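Long-range contacts in protein archease (Thermotoga maritima, PDB 1J5U), which probably activates the tRNA-splicing ligase RtcB by promoting its guanylylation, and binds calcium: residues V50-E55 with K102-E107; E55-Y60 with E95-F100. All blocks are in the same frame, centred on the assembly; numbering follows the deposited sequence.

Interaction 1: residues V50-E55 with K102-E107; sequences VLDTEE and KIRKKE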
ATOM      1  N   VAL A  50      11.449   8.579   5.120  1.00 24.62           N
ATOM      2  CA  VAL A  50      11.764  10.005   5.080  1.00 25.89           C
ATOM      3  C   VAL A  50      12.133  10.214   3.615  1.00 24.79           C
ATOM      4  O   VAL A  50      12.922   9.452   3.046  1.00 24.84           O
ATOM      5  CB  VAL A  50      12.964  10.374   6.002  1.00 26.92           C
ATOM      6  CG1 VAL A  50      13.231  11.878   5.940  1.00 27.97           C
ATOM      7  CG2 VAL A  50      12.655   9.977   7.441  1.00 28.32           C
ATOM      8  N   LEU A  51      11.558  11.236   3.000  1.00 26.23           N
ATOM      9  CA  LEU A  51      11.793  11.472   1.580  1.00 27.80           C
ATOM     10  C   LEU A  51      12.831  12.510   1.173  1.00 28.65           C
ATOM     11  O   LEU A  51      13.014  13.521   1.842  1.00 29.83           O
ATOM     12  CB  LEU A  51      10.465  11.844   0.906  1.00 26.53           C
ATOM     13  CG  LEU A  51       9.288  10.874   1.044  1.00 25.11           C
ATOM     14  CD1 LEU A  51       8.061  11.476   0.384  1.00 25.00           C
ATOM     15  CD2 LEU A  51       9.642   9.552   0.404  1.00 23.51           C
ATOM     16  N   ASP A  52      13.508  12.241   0.063  1.00 31.03           N
ATOM     17  CA  ASP A  52      14.451  13.196  -0.501  1.00 32.53           C
ATOM     18  C   ASP A  52      13.577  13.966  -1.498  1.00 33.47           C
ATOM     19  O   ASP A  52      12.356  13.769  -1.535  1.00 32.75           O
ATOM     20  CB  ASP A  52      15.602  12.506  -1.237  1.00 34.08           C
ATOM     21  CG  ASP A  52      16.822  12.266  -0.342  1.00 37.30           C
ATOM     22  OD1 ASP A  52      17.112  13.120   0.524  1.00 37.40           O
ATOM     23  OD2 ASP A  52      17.511  11.231  -0.520  1.00 38.18           O
ATOM     24  N   THR A  53      14.182  14.815  -2.322  1.00 33.08           N
ATOM     25  CA  THR A  53      13.405  15.616  -3.260  1.00 33.99           C
ATOM     26  C   THR A  53      13.255  15.072  -4.671  1.00 32.87           C
ATOM     27  O   THR A  53      12.291  15.409  -5.352  1.00 34.21           O
ATOM     28  CB  THR A  53      13.997  17.016  -3.374  1.00 34.97           C
ATOM     29  OG1 THR A  53      15.321  16.910  -3.905  1.00 37.01           O
ATOM     30  CG2 THR A  53      14.058  17.678  -2.006  1.00 35.95           C
ATOM     31  N   GLU A  54      14.203  14.249  -5.114  1.00 31.58           N
ATOM     32  CA  GLU A  54      14.171  13.704  -6.467  1.00 31.32           C
ATOM     33  C   GLU A  54      12.882  12.927  -6.713  1.00 30.63           C
ATOM     34  O   GLU A  54      12.437  12.146  -5.863  1.00 28.74           O
ATOM     35  CB  GLU A  54      15.397  12.818  -6.704  1.00 33.06           C
ATOM     36  CG  GLU A  54      15.444  12.158  -8.053  1.00 36.75           C
ATOM     37  CD  GLU A  54      16.685  11.308  -8.261  1.00 38.54           C
ATOM     38  OE1 GLU A  54      17.198  10.733  -7.275  1.00 40.05           O
ATOM     39  OE2 GLU A  54      17.135  11.196  -9.419  1.00 39.61           O
ATOM     40  N   GLU A  55      12.276  13.159  -7.874  1.00 29.11           N
ATOM     41  CA  GLU A  55      11.017  12.508  -8.217  1.00 26.99           C
ATOM     42  C   GLU A  55      11.091  11.580  -9.419  1.00 26.20           C
ATOM     43  O   GLU A  55      12.033  11.620 -10.217  1.00 27.63           O
ATOM     44  CB  GLU A  55       9.939  13.567  -8.449  1.00 26.69           C
ATOM     45  CG  GLU A  55       9.526  14.312  -7.199  1.00 27.65           C
ATOM     46  CD  GLU A  55       8.618  15.490  -7.499  1.00 30.03           C
ATOM     47  OE1 GLU A  55       7.992  15.499  -8.575  1.00 30.52           O
ATOM     48  OE2 GLU A  55       8.516  16.404  -6.659  1.00 31.95           O
ATOM     49  N   LYS A 102      12.384   9.972  -3.914  1.00 24.05           N
ATOM     50  CA  LYS A 102      13.501   9.158  -3.487  1.00 24.66           C
ATOM     51  C   LYS A 102      13.480   9.059  -1.975  1.00 22.40           C
ATOM     52  O   LYS A 102      13.262  10.044  -1.283  1.00 22.37           O
ATOM     53  CB  LYS A 102      14.826   9.776  -3.944  1.00 28.56           C
ATOM     54  CG  LYS A 102      16.001   8.860  -3.789  1.00 29.11           C
ATOM     55  CD  LYS A 102      15.840   7.622  -4.675  1.00 32.99           C
ATOM     56  CE  LYS A 102      16.927   6.591  -4.371  1.00 33.86           C
ATOM     57  NZ  LYS A 102      16.810   5.384  -5.218  1.00 34.34           N
ATOM     58  N   ILE A 103      13.699   7.854  -1.474  1.00 22.34           N
ATOM     59  CA  ILE A 103      13.705   7.614  -0.038  1.00 24.09           C
ATOM     60  C   ILE A 103      15.041   8.042   0.559  1.00 26.23           C
ATOM     61  O   ILE A 103      16.088   7.542   0.153  1.00 26.16           O
ATOM     62  CB  ILE A 103      13.485   6.121   0.236  1.00 23.20           C
ATOM     63  CG1 ILE A 103      12.074   5.737  -0.211  1.00 20.04           C
ATOM     64  CG2 ILE A 103      13.789   5.790   1.686  1.00 21.84           C
ATOM     65  CD1 ILE A 103      11.790   4.244  -0.117  1.00 19.38           C
ATOM     66  N   ARG A 104      15.013   8.987   1.494  1.00 29.37           N
ATOM     67  CA  ARG A 104      16.253   9.414   2.131  1.00 32.04           C
ATOM     68  C   ARG A 104      16.629   8.288   3.097  1.00 33.37           C
ATOM     69  O   ARG A 104      17.711   7.715   3.013  1.00 34.05           O
ATOM     70  CB  ARG A 104      16.059  10.717   2.897  1.00 33.77           C
ATOM     71  CG  ARG A 104      17.378  11.329   3.377  1.00 38.10           C
ATOM     72  CD  ARG A 104      17.141  12.571   4.213  1.00 40.89           C
ATOM     73  NE  ARG A 104      16.375  13.578   3.488  1.00 44.15           N
ATOM     74  CZ  ARG A 104      15.749  14.597   4.068  1.00 45.75           C
ATOM     75  NH1 ARG A 104      15.802  14.740   5.390  1.00 46.32           N
ATOM     76  NH2 ARG A 104      15.061  15.467   3.332  1.00 45.90           N
ATOM     77  N   LYS A 105      15.714   7.964   4.003  1.00 34.17           N
ATOM     78  CA  LYS A 105      15.945   6.885   4.955  1.00 36.70           C
ATOM     79  C   LYS A 105      14.635   6.280   5.443  1.00 36.38           C
ATOM     80  O   LYS A 105      13.560   6.866   5.268  1.00 34.54           O
ATOM     81  CB  LYS A 105      16.768   7.385   6.151  1.00 38.07           C
ATOM     82  CG  LYS A 105      16.174   8.578   6.880  1.00 40.29           C
ATOM     83  CD  LYS A 105      16.961   8.863   8.160  1.00 44.08           C
ATOM     84  CE  LYS A 105      16.537  10.181   8.797  1.00 45.08           C
ATOM     85  NZ  LYS A 105      16.832  11.347   7.900  1.00 46.75           N
ATOM     86  N   LYS A 106      14.743   5.095   6.040  1.00 36.95           N
ATOM     87  CA  LYS A 106      13.596   4.370   6.578  1.00 38.49           C
ATOM     88  C   LYS A 106      13.878   3.999   8.032  1.00 39.36           C
ATOM     89  O   LYS A 106      15.020   3.734   8.403  1.00 39.17           O
ATOM     90  CB  LYS A 106      13.335   3.090   5.788  1.00 38.26           C
ATOM     91  CG  LYS A 106      12.949   3.305   4.347  1.00 40.63           C
ATOM     92  CD  LYS A 106      12.317   2.048   3.755  1.00 42.46           C
ATOM     93  CE  LYS A 106      13.245   0.854   3.847  1.00 43.46           C
ATOM     94  NZ  LYS A 106      12.655  -0.332   3.188  1.00 44.46           N
ATOM     95  N   GLU A 107      12.828   3.983   8.843  1.00 39.84           N
ATOM     96  CA  GLU A 107      12.937   3.664  10.264  1.00 40.93           C
ATOM     97  C   GLU A 107      11.613   3.040  10.668  1.00 39.13           C
ATOM     98  O   GLU A 107      10.684   3.747  11.050  1.00 40.43           O
ATOM     99  CB  GLU A 107      13.149   4.945  11.085  1.00 43.45           C
ATOM    100  CG  GLU A 107      13.992   6.005  10.381  1.00 48.33           C
ATOM    101  CD  GLU A 107      13.516   7.425  10.664  1.00 50.73           C
ATOM    102  OE1 GLU A 107      12.300   7.695  10.497  1.00 51.69           O
ATOM    103  OE2 GLU A 107      14.361   8.268  11.041  1.00 51.97           O
TER

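Interaction 2: residues E55-Y60 with E95-F100; sequences EKEKMY and ELKVTF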
ATOM      1  N   GLU A  55      12.276  13.159  -7.874  1.00 29.11           N
ATOM      2  CA  GLU A  55      11.017  12.508  -8.217  1.00 26.99           C
ATOM      3  C   GLU A  55      11.091  11.580  -9.419  1.00 26.20           C
ATOM      4  O   GLU A  55      12.033  11.620 -10.217  1.00 27.63           O
ATOM      5  CB  GLU A  55       9.939  13.567  -8.449  1.00 26.69           C
ATOM      6  CG  GLU A  55       9.526  14.312  -7.199  1.00 27.65           C
ATOM      7  CD  GLU A  55       8.618  15.490  -7.499  1.00 30.03           C
ATOM      8  OE1 GLU A  55       7.992  15.499  -8.575  1.00 30.52           O
ATOM      9  OE2 GLU A  55       8.516  16.404  -6.659  1.00 31.95           O
ATOM     10  N   LYS A  56      10.065  10.754  -9.545  1.00 23.58           N
ATOM     11  CA  LYS A  56       9.956   9.776 -10.615  1.00 23.27           C
ATOM     12  C   LYS A  56       8.459   9.468 -10.722  1.00 23.95           C
ATOM     13  O   LYS A  56       7.752   9.483  -9.704  1.00 24.18           O
ATOM     14  CB  LYS A  56      10.756   8.539 -10.210  1.00 24.78           C
ATOM     15  CG  LYS A  56      10.396   7.258 -10.880  1.00 26.72           C
ATOM     16  CD  LYS A  56      11.345   6.155 -10.436  1.00 26.73           C
ATOM     17  CE  LYS A  56      10.611   4.834 -10.310  1.00 24.88           C
ATOM     18  NZ  LYS A  56      11.520   3.672 -10.485  1.00 22.01           N
ATOM     19  N   GLU A  57       7.961   9.193 -11.924  1.00 21.84           N
ATOM     20  CA  GLU A  57       6.540   8.909 -12.046  1.00 21.41           C
ATOM     21  C   GLU A  57       6.200   7.676 -12.886  1.00 20.55           C
ATOM     22  O   GLU A  57       6.905   7.333 -13.837  1.00 21.06           O
ATOM     23  CB  GLU A  57       5.814  10.146 -12.604  1.00 23.33           C
ATOM     24  CG  GLU A  57       6.087  11.414 -11.827  1.00 23.38           C
ATOM     25  CD  GLU A  57       5.437  12.647 -12.429  1.00 21.76           C
ATOM     26  OE1 GLU A  57       5.523  12.875 -13.659  1.00 18.92           O
ATOM     27  OE2 GLU A  57       4.858  13.413 -11.651  1.00 22.59           O
ATOM     28  N   LYS A  58       5.095   7.021 -12.531  1.00 19.20           N
ATOM     29  CA  LYS A  58       4.618   5.841 -13.241  1.00 18.59           C
ATOM     30  C   LYS A  58       3.109   5.945 -13.350  1.00 19.17           C
ATOM     31  O   LYS A  58       2.470   6.653 -12.560  1.00 18.36           O
ATOM     32  CB  LYS A  58       4.980   4.554 -12.488  1.00 18.54           C
ATOM     33  CG  LYS A  58       6.465   4.356 -12.301  1.00 20.39           C
ATOM     34  CD  LYS A  58       6.761   3.098 -11.494  1.00 20.41           C
ATOM     35  CE  LYS A  58       6.450   1.837 -12.291  1.00 20.40           C
ATOM     36  NZ  LYS A  58       6.865   0.593 -11.526  1.00 21.07           N
HETATM   37  N   MSE A  59       2.554   5.238 -14.330  1.00 16.95           N
HETATM   38  CA  MSE A  59       1.121   5.215 -14.572  1.00 18.87           C
HETATM   39  C   MSE A  59       0.531   3.883 -14.101  1.00 17.89           C
HETATM   40  O   MSE A  59       1.161   2.829 -14.218  1.00 17.57           O
HETATM   41  CB  MSE A  59       0.801   5.339 -16.071  1.00 19.71           C
HETATM   42  CG  MSE A  59       1.251   6.609 -16.761  1.00 21.62           C
HETATM   43 SE   MSE A  59       0.477   8.251 -16.077  1.00 29.43          SE
HETATM   44  CE  MSE A  59      -1.267   7.680 -15.867  1.00 11.49           C
ATOM     45  N   TYR A  60      -0.686   3.948 -13.588  1.00 16.98           N
ATOM     46  CA  TYR A  60      -1.405   2.759 -13.159  1.00 17.94           C
ATOM     47  C   TYR A  60      -2.824   2.894 -13.669  1.00 18.67           C
ATOM     48  O   TYR A  60      -3.357   3.998 -13.765  1.00 18.59           O
ATOM     49  CB  TYR A  60      -1.421   2.653 -11.630  1.00 15.51           C
ATOM     50  CG  TYR A  60      -0.066   2.447 -11.044  1.00 13.55           C
ATOM     51  CD1 TYR A  60       0.489   1.173 -10.972  1.00 14.77           C
ATOM     52  CD2 TYR A  60       0.678   3.523 -10.573  1.00 11.95           C
ATOM     53  CE1 TYR A  60       1.744   0.973 -10.449  1.00 13.45           C
ATOM     54  CE2 TYR A  60       1.953   3.333 -10.045  1.00 14.25           C
ATOM     55  CZ  TYR A  60       2.474   2.052  -9.990  1.00 12.83           C
ATOM     56  OH  TYR A  60       3.730   1.860  -9.488  1.00 13.75           O
ATOM     57  N   GLU A  95      -6.761   6.566 -15.756  1.00 22.53           N
ATOM     58  CA  GLU A  95      -5.490   6.109 -15.211  1.00 21.76           C
ATOM     59  C   GLU A  95      -5.032   7.013 -14.089  1.00 20.21           C
ATOM     60  O   GLU A  95      -5.518   8.125 -13.951  1.00 19.55           O
ATOM     61  CB  GLU A  95      -4.406   6.136 -16.255  1.00 23.00           C
ATOM     62  CG  GLU A  95      -4.617   5.227 -17.422  1.00 23.05           C
ATOM     63  CD  GLU A  95      -3.495   5.396 -18.392  1.00 24.86           C
ATOM     64  OE1 GLU A  95      -2.490   4.650 -18.274  1.00 24.11           O
ATOM     65  OE2 GLU A  95      -3.615   6.302 -19.251  1.00 24.16           O
ATOM     66  N   LEU A  96      -4.083   6.526 -13.298  1.00 17.42           N
ATOM     67  CA  LEU A  96      -3.550   7.320 -12.209  1.00 17.98           C
ATOM     68  C   LEU A  96      -2.059   7.525 -12.385  1.00 15.89           C
ATOM     69  O   LEU A  96      -1.307   6.561 -12.585  1.00 16.25           O
ATOM     70  CB  LEU A  96      -3.803   6.623 -10.875  1.00 16.20           C
ATOM     71  CG  LEU A  96      -5.278   6.426 -10.531  1.00 16.82           C
ATOM     72  CD1 LEU A  96      -5.339   5.489  -9.317  1.00 18.95           C
ATOM     73  CD2 LEU A  96      -5.953   7.779 -10.214  1.00 14.74           C
ATOM     74  N   LYS A  97      -1.642   8.783 -12.325  1.00 16.42           N
ATOM     75  CA  LYS A  97      -0.226   9.118 -12.417  1.00 16.05           C
ATOM     76  C   LYS A  97       0.277   9.253 -10.985  1.00 15.55           C
ATOM     77  O   LYS A  97      -0.183  10.108 -10.206  1.00 16.44           O
ATOM     78  CB  LYS A  97       0.001  10.436 -13.162  1.00 16.81           C
ATOM     79  CG  LYS A  97       1.434  10.931 -13.057  1.00 17.48           C
ATOM     80  CD  LYS A  97       1.628  12.343 -13.645  1.00 22.86           C
ATOM     81  CE  LYS A  97       1.792  12.339 -15.142  1.00 23.56           C
ATOM     82  NZ  LYS A  97       2.167  13.718 -15.659  1.00 22.92           N
ATOM     83  N   VAL A  98       1.219   8.389 -10.642  1.00 15.89           N
ATOM     84  CA  VAL A  98       1.803   8.369  -9.309  1.00 14.27           C
ATOM     85  C   VAL A  98       3.202   8.977  -9.317  1.00 14.77           C
ATOM     86  O   VAL A  98       4.067   8.549 -10.075  1.00 15.18           O
ATOM     87  CB  VAL A  98       1.873   6.907  -8.789  1.00 13.07           C
ATOM     88  CG1 VAL A  98       2.613   6.845  -7.421  1.00 14.21           C
ATOM     89  CG2 VAL A  98       0.454   6.363  -8.655  1.00 12.43           C
ATOM     90  N   THR A  99       3.407  10.000  -8.500  1.00 16.06           N
ATOM     91  CA  THR A  99       4.723  10.606  -8.395  1.00 17.35           C
ATOM     92  C   THR A  99       5.392   9.970  -7.173  1.00 19.36           C
ATOM     93  O   THR A  99       4.823   9.976  -6.074  1.00 19.31           O
ATOM     94  CB  THR A  99       4.642  12.127  -8.157  1.00 17.80           C
ATOM     95  OG1 THR A  99       3.836  12.746  -9.177  1.00 19.59           O
ATOM     96  CG2 THR A  99       6.057  12.745  -8.197  1.00 20.12           C
ATOM     97  N   PHE A 100       6.570   9.389  -7.381  1.00 19.77           N
ATOM     98  CA  PHE A 100       7.345   8.797  -6.307  1.00 20.88           C
ATOM     99  C   PHE A 100       8.449   9.780  -5.920  1.00 22.42           C
ATOM    100  O   PHE A 100       8.831  10.639  -6.724  1.00 22.04           O
ATOM    101  CB  PHE A 100       8.012   7.496  -6.765  1.00 20.05           C
ATOM    102  CG  PHE A 100       7.054   6.399  -7.105  1.00 19.09           C
ATOM    103  CD1 PHE A 100       6.388   6.385  -8.334  1.00 18.82           C
ATOM    104  CD2 PHE A 100       6.842   5.360  -6.212  1.00 16.74           C
ATOM    105  CE1 PHE A 100       5.533   5.348  -8.670  1.00 17.39           C
ATOM    106  CE2 PHE A 100       5.983   4.314  -6.530  1.00 17.34           C
ATOM    107  CZ  PHE A 100       5.327   4.301  -7.760  1.00 18.59           C
TER
HETATM  108  O   HOH W   1       4.419  15.020 -14.802  1.00 24.02           O

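Interaction 1: residues V50-E55 with K102-E107
Val50 O is gripped by two successive amides of the facing strand: Arg104 N donates to it over 2.6 Å, and Lys105 N adds a weak bond at 3.3 Å. Two residues opposite one define a classic beta bulge, and the register accordingly slips by one between the Val50–Lys105 and Leu51–Ile103 pairs. Val50 N returns a bond to Lys105 O (2.7 Å), while Asp52 N reaches Lys102 O at 2.6 Å and is almost straight at 172°. Beyond the corner at Thr53, Lys102 N donates to Glu54 O.

The side chains of Asp52 and Arg104 cross at about a right angle. Their salt bridge runs from Arg104 NE to Asp52 OD1 (3.1 Å); OD1 lies near the guanidinium plane, whereas NE stands above the carboxylate plane, 45° out of it. A bend at chi3 (-57°) turns NE toward this oxygen. Val50 CG1 lies over one guanidinium face, toward its rim, and Val50 CG2 packs against Lys105 CG at 3.8 Å. An alanine in place of Asp52 would probably leave Arg104 NE without its carboxylate mate and the guanidinium freer to turn.

Lys102 sends its chain past Glu54 to a cation-pi contact with Trp84. Five of the six cross-strand bonds are backbone ones; the one side-chain bond, the Asp52–Arg104 salt bridge, sits where no touching residue is buried and is likely to be weakened by solvent.

Interaction 2: residues E55-Y60 with E95-F100
Phe100 N and Lys56 O form the shortest of six backbone hydrogen bonds, 2.6 Å long with an angle of 169° at the hydrogen. The bonds come in reciprocal couples at Lys56–Phe100, Lys58–Val98 and Tyr60–Leu96, the hydrogen-bonded pairs of a regular antiparallel register. From the non-hydrogen-bonded positions between them, Glu57 CA and Met59 CA make CA-H...O contacts with Val98 O and Leu96 O.

Polar side chains meet on the face carrying Glu57, Thr99 and Lys97. Thr99 OG1 donates to Glu57 OE2 (2.8 Å) on its anti side, the two side chains lying side by side. The other oxygen, Glu57 OE1, makes only a long salt bridge to Lys97 NZ at 4.0 Å, but a water bridges the two, donating to OE1 and accepting from NZ. Nearby, selenomethionine Met59 bends at chi2 and chi3, SE resting on Lys97 CB (3.7 Å) and CE on Glu95 CB.

Strand 95-105 lies between strands 54-61 and 84-92 in this antiparallel sheet, and helix 66-81 covers the face bearing Tyr60, Val98 and Phe100, with Trp76 meeting both rings.

Apolar packing gathers on that covered face. Val98 CG2 approaches Tyr60 CD2 at 3.4 Å, and, within its own strand, Val98 CG1 lies over one face of the Phe100 ring, toward its rim. Tyr60 and Phe100 reach tip to tip, OH standing at the ring edge 3.4 Å from Phe100 CZ. Lys58 lays CD against Phe100 CE1 (3.8 Å); a bend at chi3 (70°) then swings CE aside, and NZ pairs with Asp75 and Glu79. Asp75 also accepts the Tyr60 hydroxyl, while Lys56 NZ pairs with Glu79.

Both interactions hold strand 95-105 in one antiparallel sheet, and Glu55 belongs to both. Interaction 2 is nested inside the loop closed by interaction 1, their centres about 16 Å apart. Interaction 2 is partly buried, five of its twelve touching residues being buried; interaction 1 is a surface contact with none. The chemistry differs too: 55-60 with 95-100 keeps an unbroken register, with aromatic packing under helix 66-81 and polar pairs on its other face, whereas 50-55 with 102-107, shifted by a bulge and turned at Thr53, relies on backbone bonds and one surface salt bridge, Asp52 with Arg104. Strand 95-105 pairs with 54-61 from Leu96 to Phe100 and with 50-52 near its C-terminal end.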